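Local coordinates for D-alanyl transferase DltD (Enterococcus faecium TX0133A04, PDB 6PFX), which probably transfers D-alanine in lipoteichoic acid biosynthesis, a step of Gram-positive cell wall formation at the membrane, at residues M19-N31 with N118-L130. Sequence-based numbering, arbitrary orientation.
Sequences MSVNVLKGDAIKN and NTYYSELQTYDWL
Gln-125 reaches across from the first turn of its helix and spends both N-H groups of NE2 on the backbone carbonyls of residues 24 and 26. One goes to Leu-24 O at 2.9 Å; the other goes to Gly-26 O at 3.1 Å, and both bonds are somewhat bent. The carbonyl of the intervening residue, Lys-25 O, takes the hydroxyl of Ser-122, OG to O 2.8 Å, in the carbonyl plane on a lone pair. A chi1 of 172° turns OG away from the backbone N of Ser-122, and the same oxygen accepts from Gln-125 N, capping helix 123-132. Gly-26 O has a second donor, Lys-30 NZ, which forms a salt bridge with Asp-27 OD1 (3.1 Å) and bonds to Ser-88. Leu-124 presses its branched end against the Asp-27 carboxylate, CG to OD2 3.5 Å. Farther along, the Lys-25 chain runs over the end of helix 114-120, CG lying 3.6 Å from Tyr-120 O. Val-21 CG2 and Leu-24 CD1 both meet CE1 of the Tyr-120 ring, whose OH bonds to Pro-75 O. Gln-125 and Ser-122 thus supply donors to three successive carbonyls, the last shared with Lys-30, so side-chain bonds tie the turn to the start of helix 123-132 in this SGNH-hydrolase-like fold.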
ATOM      1  N   MET A  19      -7.676   8.022  -6.482  1.00 20.81           N
ATOM      2  CA  MET A  19      -6.955   8.102  -5.208  1.00 21.59           C
ATOM      3  C   MET A  19      -7.504   9.236  -4.339  1.00 21.21           C
ATOM      4  O   MET A  19      -6.811   9.787  -3.485  1.00 21.75           O
ATOM      5  CB  MET A  19      -5.441   8.189  -5.437  1.00 20.61           C
ATOM      6  CG  MET A  19      -4.867   6.926  -6.099  1.00 19.88           C
ATOM      7  SD  MET A  19      -3.210   7.050  -6.792  1.00 25.81           S
ATOM      8  CE  MET A  19      -2.279   7.684  -5.398  1.00 27.63           C
ATOM      9  N   SER A  20      -8.777   9.574  -4.536  1.00 22.17           N
ATOM     10  CA  SER A  20      -9.396  10.653  -3.779  1.00 25.50           C
ATOM     11  C   SER A  20      -9.455  10.299  -2.300  1.00 22.21           C
ATOM     12  O   SER A  20      -9.914   9.218  -1.926  1.00 21.97           O
ATOM     13  CB  SER A  20     -10.813  10.892  -4.304  1.00 27.09           C
ATOM     14  OG  SER A  20     -11.678  11.315  -3.264  1.00 29.77           O
ATOM     15  N   VAL A  21      -9.002  11.225  -1.453  1.00 22.64           N
ATOM     16  CA  VAL A  21      -9.014  10.981  -0.013  1.00 25.43           C
ATOM     17  C   VAL A  21     -10.417  10.659   0.489  1.00 25.90           C
ATOM     18  O   VAL A  21     -10.582   9.833   1.396  1.00 23.98           O
ATOM     19  CB  VAL A  21      -8.371  12.170   0.727  1.00 22.90           C
ATOM     20  CG1 VAL A  21      -8.457  11.967   2.213  1.00 29.66           C
ATOM     21  CG2 VAL A  21      -6.928  12.330   0.296  1.00 32.94           C
ATOM     22  N   ASN A  22     -11.449  11.270  -0.106  1.00 20.67           N
ATOM     23  CA  ASN A  22     -12.818  10.987   0.311  1.00 22.97           C
ATOM     24  C   ASN A  22     -13.249   9.570  -0.058  1.00 21.02           C
ATOM     25  O   ASN A  22     -14.085   8.980   0.636  1.00 25.07           O
ATOM     26  CB  ASN A  22     -13.788  11.986  -0.321  1.00 30.21           C
ATOM     27  CG  ASN A  22     -13.696  13.363   0.299  1.00 37.74           C
ATOM     28  OD1 ASN A  22     -13.442  13.506   1.494  1.00 36.83           O
ATOM     29  ND2 ASN A  22     -13.901  14.390  -0.518  1.00 45.53           N
ATOM     30  N   VAL A  23     -12.713   9.016  -1.150  1.00 21.39           N
ATOM     31  CA  VAL A  23     -12.989   7.624  -1.501  1.00 19.87           C
ATOM     32  C   VAL A  23     -12.244   6.689  -0.557  1.00 18.20           C
ATOM     33  O   VAL A  23     -12.816   5.734  -0.016  1.00 17.80           O
ATOM     34  CB  VAL A  23     -12.604   7.365  -2.970  1.00 19.21           C
ATOM     35  CG1 VAL A  23     -12.619   5.874  -3.283  1.00 21.43           C
ATOM     36  CG2 VAL A  23     -13.544   8.106  -3.906  1.00 20.79           C
ATOM     37  N   LEU A  24     -10.962   6.977  -0.317  1.00 19.41           N
ATOM     38  CA  LEU A  24     -10.138   6.108   0.515  1.00 17.14           C
ATOM     39  C   LEU A  24     -10.612   6.086   1.967  1.00 17.57           C
ATOM     40  O   LEU A  24     -10.482   5.055   2.638  1.00 17.83           O
ATOM     41  CB  LEU A  24      -8.674   6.542   0.436  1.00 18.47           C
ATOM     42  CG  LEU A  24      -8.017   6.588  -0.945  1.00 27.03           C
ATOM     43  CD1 LEU A  24      -6.512   6.768  -0.774  1.00 23.07           C
ATOM     44  CD2 LEU A  24      -8.321   5.367  -1.782  1.00 28.35           C
ATOM     45  N   LYS A  25     -11.156   7.200   2.469  1.00 17.21           N
ATOM     46  CA  LYS A  25     -11.686   7.273   3.824  1.00 17.12           C
ATOM     47  C   LYS A  25     -13.142   6.840   3.926  1.00 21.05           C
ATOM     48  O   LYS A  25     -13.662   6.714   5.041  1.00 21.20           O
ATOM     49  CB  LYS A  25     -11.618   8.715   4.348  1.00 19.55           C
ATOM     50  CG  LYS A  25     -10.225   9.228   4.589  1.00 19.62           C
ATOM     51  CD  LYS A  25     -10.187  10.553   5.358  1.00 26.89           C
ATOM     52  CE  LYS A  25     -11.045  11.630   4.709  1.00 37.05           C
ATOM     53  NZ  LYS A  25     -10.929  12.942   5.419  1.00 40.20           N
ATOM     54  N   GLY A  26     -13.820   6.640   2.798  1.00 16.91           N
ATOM     55  CA  GLY A  26     -15.233   6.340   2.794  1.00 18.09           C
ATOM     56  C   GLY A  26     -15.527   4.855   2.667  1.00 18.49           C
ATOM     57  O   GLY A  26     -14.647   3.997   2.782  1.00 18.35           O
ATOM     58  N   ASP A  27     -16.816   4.564   2.446  1.00 20.84           N
ATOM     59  CA  ASP A  27     -17.297   3.203   2.288  1.00 16.61           C
ATOM     60  C   ASP A  27     -18.108   2.994   1.010  1.00 18.13           C
ATOM     61  O   ASP A  27     -17.920   1.993   0.315  1.00 17.74           O
ATOM     62  CB  ASP A  27     -18.192   2.805   3.475  1.00 18.10           C
ATOM     63  CG  ASP A  27     -17.415   2.467   4.723  1.00 24.55           C
ATOM     64  OD1 ASP A  27     -16.235   2.082   4.619  1.00 22.21           O
ATOM     65  OD2 ASP A  27     -17.997   2.571   5.821  1.00 20.54           O
ATOM     66  N   ALA A  28     -19.030   3.911   0.701  1.00 21.67           N
ATOM     67  CA  ALA A  28     -20.045   3.636  -0.312  1.00 19.72           C
ATOM     68  C   ALA A  28     -19.416   3.300  -1.658  1.00 18.11           C
ATOM     69  O   ALA A  28     -19.791   2.315  -2.302  1.00 20.86           O
ATOM     70  CB  ALA A  28     -20.994   4.829  -0.431  1.00 24.03           C
ATOM     71  N   ILE A  29     -18.437   4.091  -2.092  1.00 18.28           N
ATOM     72  CA  ILE A  29     -17.858   3.889  -3.416  1.00 19.47           C
ATOM     73  C   ILE A  29     -16.936   2.679  -3.422  1.00 20.29           C
ATOM     74  O   ILE A  29     -17.111   1.746  -4.214  1.00 16.65           O
ATOM     75  CB  ILE A  29     -17.141   5.161  -3.905  1.00 19.71           C
ATOM     76  CG1 ILE A  29     -18.170   6.264  -4.170  1.00 17.63           C
ATOM     77  CG2 ILE A  29     -16.330   4.856  -5.152  1.00 20.48           C
ATOM     78  CD1 ILE A  29     -17.551   7.612  -4.531  1.00 23.71           C
ATOM     79  N   LYS A  30     -15.941   2.671  -2.534  1.00 17.66           N
ATOM     80  CA  LYS A  30     -14.934   1.615  -2.575  1.00 16.77           C
ATOM     81  C   LYS A  30     -15.546   0.243  -2.290  1.00 15.80           C
ATOM     82  O   LYS A  30     -15.165  -0.747  -2.922  1.00 15.29           O
ATOM     83  CB  LYS A  30     -13.775   1.947  -1.628  1.00 15.50           C
ATOM     84  CG  LYS A  30     -13.980   1.565  -0.165  1.00 15.10           C
ATOM     85  CD  LYS A  30     -12.810   2.059   0.687  1.00 15.78           C
ATOM     86  CE  LYS A  30     -12.651   1.277   1.962  1.00 14.94           C
ATOM     87  NZ  LYS A  30     -13.926   1.231   2.733  1.00 13.62           N
ATOM     88  N   ASN A  31     -16.510   0.161  -1.364  1.00 17.40           N
ATOM     89  CA  ASN A  31     -17.068  -1.144  -1.007  1.00 15.94           C
ATOM     90  C   ASN A  31     -17.948  -1.695  -2.126  1.00 16.35           C
ATOM     91  O   ASN A  31     -17.942  -2.901  -2.403  1.00 16.77           O
ATOM     92  CB  ASN A  31     -17.859  -1.060   0.299  1.00 15.44           C
ATOM     93  CG  ASN A  31     -16.995  -0.710   1.494  1.00 18.77           C
ATOM     94  OD1 ASN A  31     -15.779  -0.512   1.385  1.00 17.06           O
ATOM     95  ND2 ASN A  31     -17.625  -0.625   2.652  1.00 17.81           N
ATOM     96  N   ASN A 118      -3.035  11.397  10.383  1.00 23.66           N
ATOM     97  CA  ASN A 118      -4.135  12.348  10.504  1.00 27.25           C
ATOM     98  C   ASN A 118      -4.833  12.579   9.168  1.00 28.65           C
ATOM     99  O   ASN A 118      -6.054  12.768   9.127  1.00 27.20           O
ATOM    100  CB  ASN A 118      -3.625  13.680  11.061  1.00 28.23           C
ATOM    101  CG  ASN A 118      -3.202  13.587  12.514  1.00 25.83           C
ATOM    102  OD1 ASN A 118      -3.538  12.634  13.216  1.00 27.82           O
ATOM    103  ND2 ASN A 118      -2.461  14.589  12.975  1.00 33.43           N
ATOM    104  N   THR A 119      -4.080  12.578   8.064  1.00 28.23           N
ATOM    105  CA  THR A 119      -4.691  12.838   6.764  1.00 28.79           C
ATOM    106  C   THR A 119      -5.741  11.791   6.415  1.00 27.45           C
ATOM    107  O   THR A 119      -6.788  12.117   5.841  1.00 26.95           O
ATOM    108  CB  THR A 119      -3.621  12.879   5.674  1.00 29.73           C
ATOM    109  OG1 THR A 119      -2.732  13.966   5.930  1.00 29.90           O
ATOM    110  CG2 THR A 119      -4.256  13.051   4.300  1.00 29.67           C
ATOM    111  N   TYR A 120      -5.480  10.528   6.737  1.00 22.74           N
ATOM    112  CA  TYR A 120      -6.361   9.442   6.340  1.00 28.16           C
ATOM    113  C   TYR A 120      -7.207   8.899   7.473  1.00 17.44           C
ATOM    114  O   TYR A 120      -8.071   8.050   7.221  1.00 24.59           O
ATOM    115  CB  TYR A 120      -5.545   8.323   5.690  1.00 27.17           C
ATOM    116  CG  TYR A 120      -4.866   8.805   4.442  1.00 26.55           C
ATOM    117  CD1 TYR A 120      -5.543   8.805   3.230  1.00 28.38           C
ATOM    118  CD2 TYR A 120      -3.566   9.292   4.476  1.00 28.08           C
ATOM    119  CE1 TYR A 120      -4.941   9.253   2.074  1.00 31.18           C
ATOM    120  CE2 TYR A 120      -2.950   9.752   3.318  1.00 29.81           C
ATOM    121  CZ  TYR A 120      -3.650   9.727   2.123  1.00 28.29           C
ATOM    122  OH  TYR A 120      -3.071  10.170   0.957  1.00 29.63           O
ATOM    123  N   TYR A 121      -7.007   9.372   8.702  1.00 19.09           N
ATOM    124  CA  TYR A 121      -7.826   8.906   9.811  1.00 23.30           C
ATOM    125  C   TYR A 121      -9.298   9.130   9.486  1.00 20.65           C
ATOM    126  O   TYR A 121      -9.709  10.251   9.165  1.00 24.11           O
ATOM    127  CB  TYR A 121      -7.474   9.636  11.102  1.00 23.26           C
ATOM    128  CG  TYR A 121      -8.447   9.319  12.216  1.00 19.51           C
ATOM    129  CD1 TYR A 121      -8.573   8.025  12.706  1.00 22.74           C
ATOM    130  CD2 TYR A 121      -9.251  10.307  12.765  1.00 23.94           C
ATOM    131  CE1 TYR A 121      -9.473   7.727  13.725  1.00 20.37           C
ATOM    132  CE2 TYR A 121     -10.152  10.019  13.778  1.00 27.05           C
ATOM    133  CZ  TYR A 121     -10.256   8.728  14.253  1.00 24.24           C
ATOM    134  OH  TYR A 121     -11.147   8.428  15.261  1.00 27.47           O
ATOM    135  N   SER A 122     -10.082   8.054   9.560  1.00 19.20           N
ATOM    136  CA  SER A 122     -11.488   8.053   9.175  1.00 19.24           C
ATOM    137  C   SER A 122     -12.297   7.595  10.378  1.00 18.93           C
ATOM    138  O   SER A 122     -12.199   6.430  10.786  1.00 18.95           O
ATOM    139  CB  SER A 122     -11.726   7.100   8.007  1.00 20.59           C
ATOM    140  OG  SER A 122     -13.107   6.970   7.758  1.00 19.32           O
ATOM    141  N   GLU A 123     -13.078   8.506  10.961  1.00 20.48           N
ATOM    142  CA  GLU A 123     -13.992   8.100  12.020  1.00 21.57           C
ATOM    143  C   GLU A 123     -14.965   7.045  11.512  1.00 18.93           C
ATOM    144  O   GLU A 123     -15.320   6.111  12.242  1.00 18.37           O
ATOM    145  CB  GLU A 123     -14.773   9.302  12.549  1.00 23.94           C
ATOM    146  CG  GLU A 123     -13.989  10.203  13.484  1.00 31.44           C
ATOM    147  CD  GLU A 123     -14.797  11.414  13.922  1.00 35.58           C
ATOM    148  OE1 GLU A 123     -15.418  12.065  13.054  1.00 40.19           O
ATOM    149  OE2 GLU A 123     -14.821  11.706  15.135  1.00 42.57           O
ATOM    150  N   LEU A 124     -15.426   7.191  10.264  1.00 17.30           N
ATOM    151  CA  LEU A 124     -16.376   6.240   9.690  1.00 17.59           C
ATOM    152  C   LEU A 124     -15.803   4.829   9.712  1.00 16.44           C
ATOM    153  O   LEU A 124     -16.461   3.882  10.157  1.00 18.23           O
ATOM    154  CB  LEU A 124     -16.737   6.651   8.256  1.00 19.62           C
ATOM    155  CG  LEU A 124     -17.584   5.670   7.436  1.00 21.01           C
ATOM    156  CD1 LEU A 124     -18.934   5.341   8.076  1.00 20.08           C
ATOM    157  CD2 LEU A 124     -17.802   6.189   6.002  1.00 21.68           C
ATOM    158  N   GLN A 125     -14.565   4.675   9.242  1.00 17.20           N
ATOM    159  CA  GLN A 125     -13.964   3.350   9.165  1.00 15.35           C
ATOM    160  C   GLN A 125     -13.589   2.829  10.539  1.00 16.40           C
ATOM    161  O   GLN A 125     -13.654   1.615  10.775  1.00 16.71           O
ATOM    162  CB  GLN A 125     -12.743   3.410   8.252  1.00 18.09           C
ATOM    163  CG  GLN A 125     -13.122   3.676   6.807  1.00 16.85           C
ATOM    164  CD  GLN A 125     -11.930   3.809   5.898  1.00 17.06           C
ATOM    165  OE1 GLN A 125     -10.794   3.959   6.348  1.00 19.43           O
ATOM    166  NE2 GLN A 125     -12.184   3.748   4.600  1.00 16.14           N
ATOM    167  N   THR A 126     -13.189   3.720  11.451  1.00 15.20           N
ATOM    168  CA  THR A 126     -12.911   3.313  12.824  1.00 16.21           C
ATOM    169  C   THR A 126     -14.174   2.776  13.483  1.00 16.89           C
ATOM    170  O   THR A 126     -14.162   1.700  14.094  1.00 16.46           O
ATOM    171  CB  THR A 126     -12.340   4.495  13.612  1.00 17.44           C
ATOM    172  OG1 THR A 126     -11.154   4.985  12.973  1.00 20.13           O
ATOM    173  CG2 THR A 126     -11.998   4.076  15.032  1.00 19.44           C
ATOM    174  N   TYR A 127     -15.290   3.498  13.334  1.00 13.63           N
ATOM    175  CA  TYR A 127     -16.547   3.037  13.904  1.00 15.99           C
ATOM    176  C   TYR A 127     -17.024   1.768  13.207  1.00 17.18           C
ATOM    177  O   TYR A 127     -17.568   0.863  13.853  1.00 17.80           O
ATOM    178  CB  TYR A 127     -17.606   4.135  13.796  1.00 16.39           C
ATOM    179  CG  TYR A 127     -17.369   5.385  14.619  1.00 17.18           C
ATOM    180  CD1 TYR A 127     -16.252   5.521  15.430  1.00 18.39           C
ATOM    181  CD2 TYR A 127     -18.286   6.431  14.584  1.00 20.58           C
ATOM    182  CE1 TYR A 127     -16.051   6.657  16.171  1.00 19.60           C
ATOM    183  CE2 TYR A 127     -18.095   7.568  15.338  1.00 21.65           C
ATOM    184  CZ  TYR A 127     -16.970   7.676  16.118  1.00 21.29           C
ATOM    185  OH  TYR A 127     -16.753   8.807  16.859  1.00 23.62           O
ATOM    186  N   ASP A 128     -16.822   1.680  11.888  1.00 17.86           N
ATOM    187  CA  ASP A 128     -17.119   0.441  11.183  1.00 14.80           C
ATOM    188  C   ASP A 128     -16.478  -0.745  11.898  1.00 14.12           C
ATOM    189  O   ASP A 128     -17.112  -1.783  12.119  1.00 19.76           O
ATOM    190  CB  ASP A 128     -16.563   0.484   9.756  1.00 19.16           C
ATOM    191  CG  ASP A 128     -17.424   1.280   8.780  1.00 17.73           C
ATOM    192  OD1 ASP A 128     -18.601   1.575   9.073  1.00 19.90           O
ATOM    193  OD2 ASP A 128     -16.894   1.606   7.696  1.00 23.64           O
ATOM    194  N   TRP A 129     -15.194  -0.609  12.235  1.00 15.60           N
ATOM    195  CA  TRP A 129     -14.465  -1.675  12.910  1.00 16.76           C
ATOM    196  C   TRP A 129     -15.088  -1.983  14.261  1.00 18.06           C
ATOM    197  O   TRP A 129     -15.389  -3.140  14.569  1.00 18.56           O
ATOM    198  CB  TRP A 129     -13.011  -1.236  13.062  1.00 15.98           C
ATOM    199  CG  TRP A 129     -12.246  -1.924  14.135  1.00 17.07           C
ATOM    200  CD1 TRP A 129     -12.027  -3.270  14.264  1.00 17.40           C
ATOM    201  CD2 TRP A 129     -11.547  -1.297  15.221  1.00 17.81           C
ATOM    202  NE1 TRP A 129     -11.247  -3.512  15.374  1.00 18.59           N
ATOM    203  CE2 TRP A 129     -10.944  -2.319  15.977  1.00 15.56           C
ATOM    204  CE3 TRP A 129     -11.382   0.029  15.631  1.00 15.60           C
ATOM    205  CZ2 TRP A 129     -10.185  -2.056  17.121  1.00 16.23           C
ATOM    206  CZ3 TRP A 129     -10.628   0.286  16.769  1.00 15.49           C
ATOM    207  CH2 TRP A 129     -10.040  -0.751  17.497  1.00 15.87           C
ATOM    208  N   LEU A 130     -15.329  -0.949  15.068  1.00 18.64           N
ATOM    209  CA  LEU A 130     -15.860  -1.168  16.407  1.00 17.45           C
ATOM    210  C   LEU A 130     -17.199  -1.895  16.368  1.00 20.45           C
ATOM    211  O   LEU A 130     -17.441  -2.801  17.172  1.00 20.03           O
ATOM    212  CB  LEU A 130     -16.009   0.162  17.141  1.00 15.72           C
ATOM    213  CG  LEU A 130     -14.712   0.889  17.479  1.00 14.61           C
ATOM    214  CD1 LEU A 130     -14.988   2.257  18.092  1.00 17.11           C
ATOM    215  CD2 LEU A 130     -13.850   0.085  18.427  1.00 19.28           C
TER
HETATM  216  O   HOH W   1      -7.895  14.096   5.019  1.00 39.05           O